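Local coordinates for maltose-binding protein MalE1 (Thermotoga maritima, PDB 6DTU) that binds maltotetraose and probably serves as the periplasmic receptor of a maltose transport system, at residues D57-H63 and V263-N269; I7-E11 and I42-F46; A62-E68 and M331-P335; P105-E109 and D299-S304. All coordinates share one frame; numbering follows the deposited sequence.

Contact 1 (D57-H63 and V263-N269); sequences DIIVGAH and VQGFMVN
V60 and F266 form a non-hydrogen-bonded pair, their side chains side by side and pointing the same way. V60 CG2 is 3.6 Å from F266 CD1. I58 shares this face and meets the same ring at its edge through CG2. Helix 275-286 covers the F266 ring. On the other face I59 and M267 form a hydrogen-bonded pair, with I59 CG1 3.9 Å from M267 CB. M267 bends at its last torsion (chi3 -80°), bringing CE over G61, 3.7 Å from its N. The backbones bond in antiparallel register, and M267 N reaches I59 O at 2.8 Å almost straight. At the far end H63 adds its side chain to a weak backbone bond from its N to V263 O. V263 N donates to H63 ND1 at 2.9 Å, tilted 17° from the imidazole plane, while H63 NE2 bonds to M331 O. A leucine in place of H63 would probably leave both V263 N and M331 O without their mate. A62 and Q264 lie at the sugar pocket, where Q264 NE2 bonds to E109. The pair belongs to the mixed sheet of a periplasmic binding protein lobe, with strand 260-268 antiparallel to 58-62, which runs parallel to 4-9.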
# COMPACT_ATOMS: atom_id res chain seq x y z
N ASP A 57 -2.76 21.67 0.48
CA ASP A 57 -2.36 21.92 1.86
C ASP A 57 -2.11 20.63 2.63
O ASP A 57 -1.29 20.61 3.55
CB ASP A 57 -3.42 22.75 2.57
CG ASP A 57 -3.75 24.01 1.79
OD1 ASP A 57 -2.94 24.96 1.81
OD2 ASP A 57 -4.82 24.07 1.12
N ILE A 58 -2.85 19.57 2.29
CA ILE A 58 -2.76 18.28 2.96
C ILE A 58 -2.75 17.20 1.89
O ILE A 58 -3.55 17.26 0.94
CB ILE A 58 -3.98 18.10 3.87
CG1 ILE A 58 -3.96 19.12 5.02
CG2 ILE A 58 -4.09 16.68 4.40
CD1 ILE A 58 -5.28 19.15 5.82
N ILE A 59 -1.86 16.22 2.01
CA ILE A 59 -1.86 15.07 1.12
C ILE A 59 -2.07 13.81 1.95
O ILE A 59 -1.63 13.72 3.10
CB ILE A 59 -0.60 14.97 0.20
CG1 ILE A 59 0.67 14.80 1.04
CG2 ILE A 59 -0.55 16.15 -0.75
CD1 ILE A 59 1.92 14.52 0.21
N VAL A 60 -2.74 12.84 1.36
CA VAL A 60 -3.02 11.57 2.01
C VAL A 60 -2.26 10.49 1.26
O VAL A 60 -2.39 10.37 0.04
CB VAL A 60 -4.53 11.27 2.04
CG1 VAL A 60 -4.79 9.97 2.78
CG2 VAL A 60 -5.33 12.44 2.65
N GLY A 61 -1.50 9.67 1.97
CA GLY A 61 -0.75 8.64 1.28
C GLY A 61 0.07 7.80 2.21
O GLY A 61 -0.19 7.74 3.41
N ALA A 62 1.05 7.11 1.63
CA ALA A 62 1.76 6.06 2.35
C ALA A 62 3.03 6.56 3.01
O ALA A 62 3.64 7.55 2.59
CB ALA A 62 2.08 4.89 1.42
N HIS A 63 3.43 5.85 4.07
CA HIS A 63 4.52 6.32 4.90
C HIS A 63 5.88 6.21 4.23
O HIS A 63 6.83 6.87 4.68
CB HIS A 63 4.55 5.57 6.23
CG HIS A 63 5.15 4.20 6.12
ND1 HIS A 63 4.40 3.08 5.83
CD2 HIS A 63 6.42 3.78 6.28
CE1 HIS A 63 5.19 2.02 5.81
NE2 HIS A 63 6.42 2.42 6.09
N VAL A 263 1.66 2.10 6.11
CA VAL A 263 0.82 2.93 6.97
C VAL A 263 0.35 4.11 6.14
O VAL A 263 1.15 4.72 5.41
CB VAL A 263 1.57 3.37 8.25
CG1 VAL A 263 0.60 4.08 9.18
CG2 VAL A 263 2.19 2.16 8.95
N GLN A 264 -0.95 4.39 6.18
CA GLN A 264 -1.56 5.48 5.43
C GLN A 264 -1.86 6.61 6.41
O GLN A 264 -2.24 6.36 7.56
CB GLN A 264 -2.89 5.03 4.79
CG GLN A 264 -2.75 3.95 3.73
CD GLN A 264 -2.28 4.51 2.40
OE1 GLN A 264 -2.58 5.65 2.05
NE2 GLN A 264 -1.55 3.70 1.65
N GLY A 265 -1.64 7.85 5.97
CA GLY A 265 -1.79 8.99 6.86
C GLY A 265 -1.88 10.31 6.12
O GLY A 265 -1.79 10.39 4.90
N PHE A 266 -2.05 11.36 6.92
CA PHE A 266 -2.25 12.72 6.45
C PHE A 266 -0.98 13.51 6.69
O PHE A 266 -0.49 13.58 7.83
CB PHE A 266 -3.39 13.37 7.24
CG PHE A 266 -4.74 12.70 7.07
CD1 PHE A 266 -5.67 13.22 6.16
CD2 PHE A 266 -5.10 11.57 7.81
CE1 PHE A 266 -6.94 12.62 5.97
CE2 PHE A 266 -6.37 10.95 7.62
CZ PHE A 266 -7.28 11.48 6.70
N MET A 267 -0.47 14.15 5.64
CA MET A 267 0.75 14.95 5.70
C MET A 267 0.42 16.38 5.31
O MET A 267 -0.46 16.61 4.49
CB MET A 267 1.79 14.40 4.77
CG MET A 267 2.33 13.08 5.27
SD MET A 267 3.05 12.07 3.98
CE MET A 267 1.59 11.34 3.22
N VAL A 268 1.14 17.35 5.89
CA VAL A 268 0.88 18.77 5.70
C VAL A 268 1.98 19.37 4.82
O VAL A 268 3.17 19.11 5.03
CB VAL A 268 0.79 19.51 7.05
CG1 VAL A 268 0.64 21.03 6.83
CG2 VAL A 268 -0.38 18.97 7.85
N ASN A 269 1.57 20.18 3.84
CA ASN A 269 2.51 20.85 2.93
C ASN A 269 3.26 21.94 3.69
O ASN A 269 2.65 22.94 4.11
CB ASN A 269 1.68 21.47 1.82
CG ASN A 269 2.51 22.17 0.74
OD1 ASN A 269 3.73 22.30 0.83
ND2 ASN A 269 1.83 22.62 -0.29

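Contact 2 (I7-E11 and I42-F46); sequences IWCSE and IKSKF. With GLC (alpha-D-glucopyranose), chain C.
W8 of strand 4-9 packs against K45 and F46 of helix 39-49. This is a helix laid on a sheet, as in the alpha/beta lobes of periplasmic binding proteins. The axes of the short strand and helix segments come within 10.0 Å, and side chains make the contact.

The main interaction is CH-pi. The aliphatic chain of K45 crosses the indole at about a right angle. Its CD sits over one face, 3.7 Å from the centroid of the six-membered ring and 22° off the normal. K45 CG leaves anti to the backbone N (chi1 -170°), and the chain stays extended as far as CE, so CG, CD and CE all lie along the ring.

Apolar packing adds to this. F46 CB is 4.0 Å from W8 CZ3, at the rim of the indole. I42 reaches the backbone where the strand ends, with its CD1 3.9 Å from S10 N. The backbone of the helix also borders the indole: F46 N lies in the ring plane at its edge, 3.6 Å from W8 CZ3. That N is already bonded to I42 O within the helix.

Polar contacts belong to the sugar site. S10 follows the strand, and its OG also bonds to K12 and Q13. The glucose of chain C is held by R301 as well, and its O2 donates to S10 OG at 2.7 Å.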
# COMPACT_ATOMS: atom_id res chain seq x y z
N ILE A 7 -7.14 19.16 -0.05
CA ILE A 7 -6.59 17.84 0.24
C ILE A 7 -6.50 17.08 -1.07
O ILE A 7 -7.48 17.06 -1.83
CB ILE A 7 -7.55 17.08 1.16
CG1 ILE A 7 -7.84 17.87 2.44
CG2 ILE A 7 -7.01 15.68 1.48
CD1 ILE A 7 -9.00 17.30 3.24
N TRP A 8 -5.37 16.43 -1.31
CA TRP A 8 -5.22 15.45 -2.39
C TRP A 8 -5.28 14.06 -1.78
O TRP A 8 -4.56 13.77 -0.81
CB TRP A 8 -3.88 15.59 -3.12
CG TRP A 8 -3.71 16.82 -3.93
CD1 TRP A 8 -4.68 17.75 -4.23
CD2 TRP A 8 -2.51 17.25 -4.57
NE1 TRP A 8 -4.14 18.75 -5.01
CE2 TRP A 8 -2.82 18.46 -5.24
CE3 TRP A 8 -1.21 16.73 -4.66
CZ2 TRP A 8 -1.86 19.17 -5.97
CZ3 TRP A 8 -0.26 17.43 -5.39
CH2 TRP A 8 -0.59 18.64 -6.04
N CYS A 9 -6.10 13.21 -2.34
CA CYS A 9 -6.18 11.83 -1.86
C CYS A 9 -6.60 10.95 -3.02
O CYS A 9 -7.10 11.43 -4.05
CB CYS A 9 -7.15 11.68 -0.67
SG CYS A 9 -8.86 12.05 -1.06
N SER A 10 -6.44 9.65 -2.83
CA SER A 10 -6.87 8.71 -3.84
C SER A 10 -8.39 8.63 -3.86
O SER A 10 -9.10 9.22 -3.05
CB SER A 10 -6.28 7.33 -3.56
OG SER A 10 -7.08 6.65 -2.61
N GLU A 11 -8.92 7.82 -4.79
CA GLU A 11 -10.37 7.70 -4.89
C GLU A 11 -11.00 7.12 -3.63
O GLU A 11 -12.17 7.40 -3.35
CB GLU A 11 -10.78 6.86 -6.11
CG GLU A 11 -10.46 5.39 -6.00
CD GLU A 11 -9.19 5.05 -6.70
OE1 GLU A 11 -8.36 5.98 -6.85
OE2 GLU A 11 -9.00 3.88 -7.11
N ILE A 42 0.23 11.05 -6.67
CA ILE A 42 0.18 12.06 -5.61
C ILE A 42 1.56 12.60 -5.30
O ILE A 42 1.76 13.83 -5.22
CB ILE A 42 -0.51 11.50 -4.35
CG1 ILE A 42 -1.99 11.25 -4.62
CG2 ILE A 42 -0.31 12.44 -3.16
CD1 ILE A 42 -2.71 10.57 -3.44
N LYS A 43 2.52 11.71 -5.04
CA LYS A 43 3.83 12.18 -4.61
C LYS A 43 4.56 12.93 -5.71
O LYS A 43 5.22 13.95 -5.46
CB LYS A 43 4.71 11.04 -4.07
CG LYS A 43 6.08 11.57 -3.67
CD LYS A 43 6.77 10.68 -2.64
CE LYS A 43 7.16 9.34 -3.22
NZ LYS A 43 8.22 9.44 -4.27
N SER A 44 4.50 12.40 -6.93
CA SER A 44 5.18 13.05 -8.05
C SER A 44 4.56 14.41 -8.36
O SER A 44 5.29 15.38 -8.59
CB SER A 44 5.20 12.12 -9.27
OG SER A 44 3.89 11.65 -9.56
N LYS A 45 3.22 14.50 -8.32
CA LYS A 45 2.57 15.79 -8.49
C LYS A 45 2.96 16.74 -7.37
O LYS A 45 3.15 17.94 -7.61
CB LYS A 45 1.05 15.60 -8.53
CG LYS A 45 0.25 16.84 -8.93
CD LYS A 45 -1.24 16.62 -8.75
CE LYS A 45 -2.05 17.83 -9.22
NZ LYS A 45 -2.04 17.99 -10.69
N PHE A 46 3.09 16.23 -6.14
CA PHE A 46 3.43 17.10 -5.01
C PHE A 46 4.88 17.58 -5.11
O PHE A 46 5.17 18.75 -4.84
CB PHE A 46 3.17 16.33 -3.72
CG PHE A 46 3.24 17.18 -2.50
CD1 PHE A 46 2.23 18.09 -2.21
CD2 PHE A 46 4.31 17.06 -1.62
CE1 PHE A 46 2.29 18.87 -1.08
CE2 PHE A 46 4.37 17.86 -0.49
CZ PHE A 46 3.35 18.75 -0.22
C1 GLC C . -5.91 3.23 -3.91
C2 GLC C . -5.46 3.13 -2.51
C3 GLC C . -4.00 3.02 -2.39
C4 GLC C . -3.49 1.85 -3.16
C5 GLC C . -3.85 2.00 -4.66
C6 GLC C . -3.59 0.86 -5.43
O1 GLC C . -5.45 4.42 -4.48
O2 GLC C . -5.94 4.34 -1.83
O3 GLC C . -3.70 2.87 -0.96
O4 GLC C . -2.05 1.77 -3.04
O5 GLC C . -5.38 2.13 -4.69
O6 GLC C . -3.82 1.17 -6.81

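Contact 3 (A62-E68 and M331-P335); sequences AHDWVGE and MPNVP. With GLC (alpha-D-glucopyranose), chain B.
D64 and N333 bring their CA atoms within 4.0 Å of each other, and E68 and P335 come equally close further on. Segment 62-68 leads into helix 66-71, while 331-335 is an irregular loop running alongside it. G67 N makes a weak bond to N333 O at 2.8 Å. The missing side chain of G67 matters, because a CB there would clash with that oxygen. One water also joins the backbones, bonding to D64 O, E68 N and V334 O.

H63 NE2 donates to M331 O at 2.8 Å, with the oxygen 17° out of the ring plane. N333 CB meets another part of the ring edge, near CD2. N333 ND2 bonds to the backbone oxygens of A94 and S96. Segment 62-68 and this loop line part of the maltotetraose pocket of the periplasmic binding protein fold. D64 takes the glucose of chain B with both carboxylate oxygens: OD1 accepts from O2 at 2.7 Å, and OD2 from O3. W65 NE1 donates to the same O3, which lies in the indole plane at its edge. The M331 chain bends at chi3 (-75°), and its methyl CE lies 3.4 Å from D64 OD1 and 4.1 Å from A62 CB.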
# COMPACT_ATOMS: atom_id res chain seq x y z
N ALA A 62 1.05 7.11 1.63
CA ALA A 62 1.76 6.06 2.35
C ALA A 62 3.03 6.56 3.01
O ALA A 62 3.64 7.55 2.59
CB ALA A 62 2.08 4.89 1.42
N HIS A 63 3.43 5.85 4.07
CA HIS A 63 4.52 6.32 4.90
C HIS A 63 5.88 6.21 4.23
O HIS A 63 6.83 6.87 4.68
CB HIS A 63 4.55 5.57 6.23
CG HIS A 63 5.15 4.20 6.12
ND1 HIS A 63 4.40 3.08 5.83
CD2 HIS A 63 6.42 3.78 6.28
CE1 HIS A 63 5.19 2.02 5.81
NE2 HIS A 63 6.42 2.42 6.09
N ASP A 64 6.02 5.39 3.19
CA ASP A 64 7.32 5.34 2.51
C ASP A 64 7.70 6.68 1.91
O ASP A 64 8.88 6.91 1.64
CB ASP A 64 7.35 4.26 1.41
CG ASP A 64 6.33 4.52 0.30
OD1 ASP A 64 5.13 4.43 0.60
OD2 ASP A 64 6.75 4.79 -0.86
N TRP A 65 6.73 7.58 1.71
CA TRP A 65 7.03 8.90 1.16
C TRP A 65 7.75 9.80 2.15
O TRP A 65 8.36 10.79 1.72
CB TRP A 65 5.74 9.62 0.80
CG TRP A 65 4.79 8.94 -0.13
CD1 TRP A 65 4.99 7.76 -0.80
CD2 TRP A 65 3.49 9.40 -0.48
NE1 TRP A 65 3.88 7.48 -1.58
CE2 TRP A 65 2.95 8.47 -1.39
CE3 TRP A 65 2.73 10.53 -0.12
CZ2 TRP A 65 1.67 8.62 -1.96
CZ3 TRP A 65 1.45 10.67 -0.68
CH2 TRP A 65 0.93 9.71 -1.56
N VAL A 66 7.72 9.49 3.45
CA VAL A 66 8.02 10.50 4.47
C VAL A 66 9.46 11.00 4.35
O VAL A 66 9.71 12.21 4.38
CB VAL A 66 7.71 9.97 5.88
CG1 VAL A 66 8.29 10.89 6.92
CG2 VAL A 66 6.23 9.82 6.09
N GLY A 67 10.44 10.09 4.29
CA GLY A 67 11.83 10.52 4.29
C GLY A 67 12.17 11.44 3.13
O GLY A 67 12.78 12.49 3.32
N GLU A 68 11.78 11.06 1.91
CA GLU A 68 12.03 11.91 0.75
C GLU A 68 11.39 13.29 0.93
O GLU A 68 12.02 14.32 0.69
CB GLU A 68 11.54 11.22 -0.52
CG GLU A 68 11.74 12.06 -1.78
CD GLU A 68 11.14 11.43 -3.02
OE1 GLU A 68 10.32 10.49 -2.90
OE2 GLU A 68 11.48 11.89 -4.12
N MET A 331 7.48 -1.17 4.83
CA MET A 331 8.21 -0.46 3.80
C MET A 331 9.18 0.50 4.47
O MET A 331 8.85 1.09 5.49
CB MET A 331 7.28 0.38 2.91
CG MET A 331 6.33 -0.38 2.05
SD MET A 331 5.44 0.70 0.91
CE MET A 331 4.25 1.49 1.98
N PRO A 332 10.40 0.63 3.96
CA PRO A 332 11.27 1.71 4.44
C PRO A 332 10.66 3.07 4.16
O PRO A 332 9.94 3.26 3.18
CB PRO A 332 12.54 1.54 3.62
CG PRO A 332 12.54 0.12 3.22
CD PRO A 332 11.10 -0.26 3.02
N ASN A 333 10.99 4.04 5.01
CA ASN A 333 10.59 5.41 4.73
C ASN A 333 11.79 6.31 4.43
O ASN A 333 11.62 7.52 4.29
CB ASN A 333 9.67 6.00 5.81
CG ASN A 333 10.41 6.44 7.07
OD1 ASN A 333 11.62 6.28 7.21
ND2 ASN A 333 9.66 7.03 8.00
N VAL A 334 12.98 5.73 4.29
CA VAL A 334 14.19 6.51 4.05
C VAL A 334 14.11 7.17 2.68
O VAL A 334 13.38 6.68 1.81
CB VAL A 334 15.43 5.63 4.23
CG1 VAL A 334 15.49 5.14 5.66
CG2 VAL A 334 15.44 4.46 3.23
N PRO A 335 14.79 8.29 2.44
CA PRO A 335 14.69 8.93 1.11
C PRO A 335 15.08 8.02 -0.02
O PRO A 335 14.59 8.20 -1.14
CB PRO A 335 15.64 10.14 1.20
CG PRO A 335 15.80 10.38 2.65
CD PRO A 335 15.63 9.07 3.36
C1 GLC B . 3.55 1.65 -2.92
C2 GLC B . 4.21 2.87 -2.41
C3 GLC B . 4.27 3.94 -3.45
C4 GLC B . 5.00 3.51 -4.65
C5 GLC B . 4.35 2.24 -5.26
C6 GLC B . 5.10 1.70 -6.31
O2 GLC B . 3.45 3.37 -1.27
O3 GLC B . 4.92 5.13 -2.88
O4 GLC B . 4.92 4.58 -5.63
O5 GLC B . 4.25 1.17 -4.13
O6 GLC B . 4.41 0.59 -6.83
O HOH W 1 11.07 8.33 1.25

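Contact 4 (P105-E109 and D299-S304); sequences PYAME and DPRLPS. With GLC (alpha-D-glucopyranose), chain C; GLC (alpha-D-glucopyranose), chain D.
The guanidinium of R301 has Y106 OH over one face, 3.3 Å above the plane and offset toward the rim. Its edge carries E109, D299 and the sugar. The E109 carboxylate lies nearly coplanar with it, 14° apart, and takes NH1 on the syn lone pair of OE1 at 2.8 Å. R301 grips D299 side-on, with NE and NH2 both reaching OD1. NH1 and NH2 also donate to O3 and O2 of the chain C glucose. The Y106 ring stands at 76° to the guanidinium, and its OH gives a short 2.5 Å bond to D299 OD2. These acids probably favour the charged arginine and fix its rotation. With an alanine here, E109 and D299 would probably lose their positive partner and the chain C glucose two donors.

The site sits on a short antiparallel pair, 105-109 with 302-303. Y106 and A107 form a classic beta bulge opposite Q264 of the neighbouring strand. M108 N donates to L302 O at 2.8 Å, L302 N returns a bond to M108 O, and S304 N reaches Y106 O. M108 CG packs on L302 CB at 3.7 Å. E109 OE2 receives O2 of the chain D glucose at 2.6 Å.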
# COMPACT_ATOMS: atom_id res chain seq x y z
N PRO A 105 -1.30 9.15 11.10
CA PRO A 105 -1.68 7.88 10.47
C PRO A 105 -3.12 7.53 10.78
O PRO A 105 -3.62 7.74 11.90
CB PRO A 105 -0.75 6.87 11.14
CG PRO A 105 -0.53 7.47 12.51
CD PRO A 105 -0.52 8.95 12.33
N TYR A 106 -3.82 6.98 9.79
CA TYR A 106 -5.17 6.51 10.04
C TYR A 106 -5.31 4.99 9.96
O TYR A 106 -6.28 4.45 10.50
CB TYR A 106 -6.19 7.22 9.14
CG TYR A 106 -6.31 6.74 7.70
CD1 TYR A 106 -7.14 5.68 7.35
CD2 TYR A 106 -5.64 7.40 6.67
CE1 TYR A 106 -7.24 5.26 6.05
CE2 TYR A 106 -5.76 6.99 5.36
CZ TYR A 106 -6.57 5.93 5.07
OH TYR A 106 -6.68 5.52 3.75
N ALA A 107 -4.38 4.30 9.31
CA ALA A 107 -4.51 2.85 9.18
C ALA A 107 -3.19 2.26 8.73
O ALA A 107 -2.36 2.93 8.11
CB ALA A 107 -5.57 2.47 8.14
N MET A 108 -3.00 0.98 9.05
CA MET A 108 -1.97 0.18 8.40
C MET A 108 -2.63 -0.85 7.48
O MET A 108 -3.86 -0.99 7.46
CB MET A 108 -1.02 -0.49 9.40
CG MET A 108 -1.69 -1.54 10.23
SD MET A 108 -0.53 -2.46 11.28
CE MET A 108 -0.10 -3.83 10.21
N GLU A 109 -1.81 -1.55 6.71
CA GLU A 109 -2.35 -2.42 5.68
C GLU A 109 -1.27 -3.36 5.19
O GLU A 109 -0.07 -3.10 5.36
CB GLU A 109 -2.87 -1.60 4.49
CG GLU A 109 -1.73 -0.82 3.81
CD GLU A 109 -2.21 0.28 2.90
OE1 GLU A 109 -3.41 0.61 2.92
OE2 GLU A 109 -1.36 0.81 2.16
N ASP A 299 -13.39 3.71 4.42
CA ASP A 299 -12.18 3.22 3.76
C ASP A 299 -11.56 2.17 4.68
O ASP A 299 -10.58 2.46 5.39
CB ASP A 299 -11.21 4.39 3.52
CG ASP A 299 -9.89 3.98 2.91
OD1 ASP A 299 -9.77 2.83 2.45
OD2 ASP A 299 -8.97 4.83 2.89
N PRO A 300 -12.10 0.96 4.71
CA PRO A 300 -11.75 0.01 5.78
C PRO A 300 -10.41 -0.69 5.58
O PRO A 300 -10.26 -1.57 4.72
CB PRO A 300 -12.93 -0.98 5.78
CG PRO A 300 -13.44 -0.95 4.39
CD PRO A 300 -13.26 0.47 3.91
N ARG A 301 -9.44 -0.31 6.41
CA ARG A 301 -8.13 -0.97 6.48
C ARG A 301 -7.89 -1.45 7.92
O ARG A 301 -8.82 -2.00 8.52
CB ARG A 301 -7.03 -0.05 5.91
CG ARG A 301 -7.44 0.52 4.56
CD ARG A 301 -6.40 1.40 3.90
NE ARG A 301 -6.99 2.20 2.82
CZ ARG A 301 -6.33 2.67 1.76
NH1 ARG A 301 -5.03 2.40 1.57
NH2 ARG A 301 -7.00 3.44 0.90
N LEU A 302 -6.70 -1.24 8.50
CA LEU A 302 -6.42 -1.66 9.87
C LEU A 302 -6.17 -0.41 10.72
O LEU A 302 -5.06 0.13 10.69
CB LEU A 302 -5.21 -2.61 9.92
CG LEU A 302 -5.30 -3.89 9.08
CD1 LEU A 302 -4.01 -4.70 9.10
CD2 LEU A 302 -6.44 -4.76 9.51
N PRO A 303 -7.15 0.09 11.49
CA PRO A 303 -7.01 1.42 12.11
C PRO A 303 -5.78 1.58 12.99
O PRO A 303 -5.41 0.69 13.75
CB PRO A 303 -8.31 1.58 12.91
CG PRO A 303 -9.32 0.78 12.07
CD PRO A 303 -8.54 -0.42 11.58
N SER A 304 -5.13 2.75 12.85
CA SER A 304 -3.95 3.09 13.64
C SER A 304 -4.26 3.72 14.98
O SER A 304 -3.38 3.75 15.85
CB SER A 304 -2.99 3.99 12.84
OG SER A 304 -2.45 3.28 11.74
C1 GLC C . -5.91 3.23 -3.91
C2 GLC C . -5.46 3.13 -2.51
C3 GLC C . -4.00 3.02 -2.39
C4 GLC C . -3.49 1.85 -3.16
C5 GLC C . -3.85 2.00 -4.66
C6 GLC C . -3.59 0.86 -5.43
O1 GLC C . -5.45 4.42 -4.48
O2 GLC C . -5.94 4.34 -1.83
O3 GLC C . -3.70 2.87 -0.96
O4 GLC C . -2.05 1.77 -3.04
O5 GLC C . -5.38 2.13 -4.69
O6 GLC C . -3.82 1.17 -6.81
C1 GLC D . -1.64 0.52 -2.57
C2 GLC D . -0.76 0.71 -1.38
C3 GLC D . 0.38 1.56 -1.70
C4 GLC D . 1.20 0.99 -2.84
C5 GLC D . 0.33 0.73 -4.10
C6 GLC D . 1.01 -0.05 -5.10
O2 GLC D . -1.56 1.41 -0.38
O3 GLC D . 1.29 1.65 -0.54
O4 GLC D . 2.23 1.95 -3.25
O5 GLC D . -0.85 -0.12 -3.63
O6 GLC D . 0.27 0.03 -6.31

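In the fold
From the N terminus, contact 2 comes first and closes a short loop of 30 residues between strand 4-9 and helix 39-49. Strand 58-62 follows and opens contact 1, whose partner is 200 residues on. Contact 3 starts where that strand ends, sharing A62 and H63, and reaches furthest, to 331-335. Contact 4 runs from 105-109 to 299-304. It lies wholly within the span of contact 3 but crosses contact 1, as contact 3 also does. Contacts 1, 2 and 4 all reach one mixed sheet. Contacts 2 and 3 meet through the salt bridge K43 to E68. Contacts 2 and 4 share the chain C glucose.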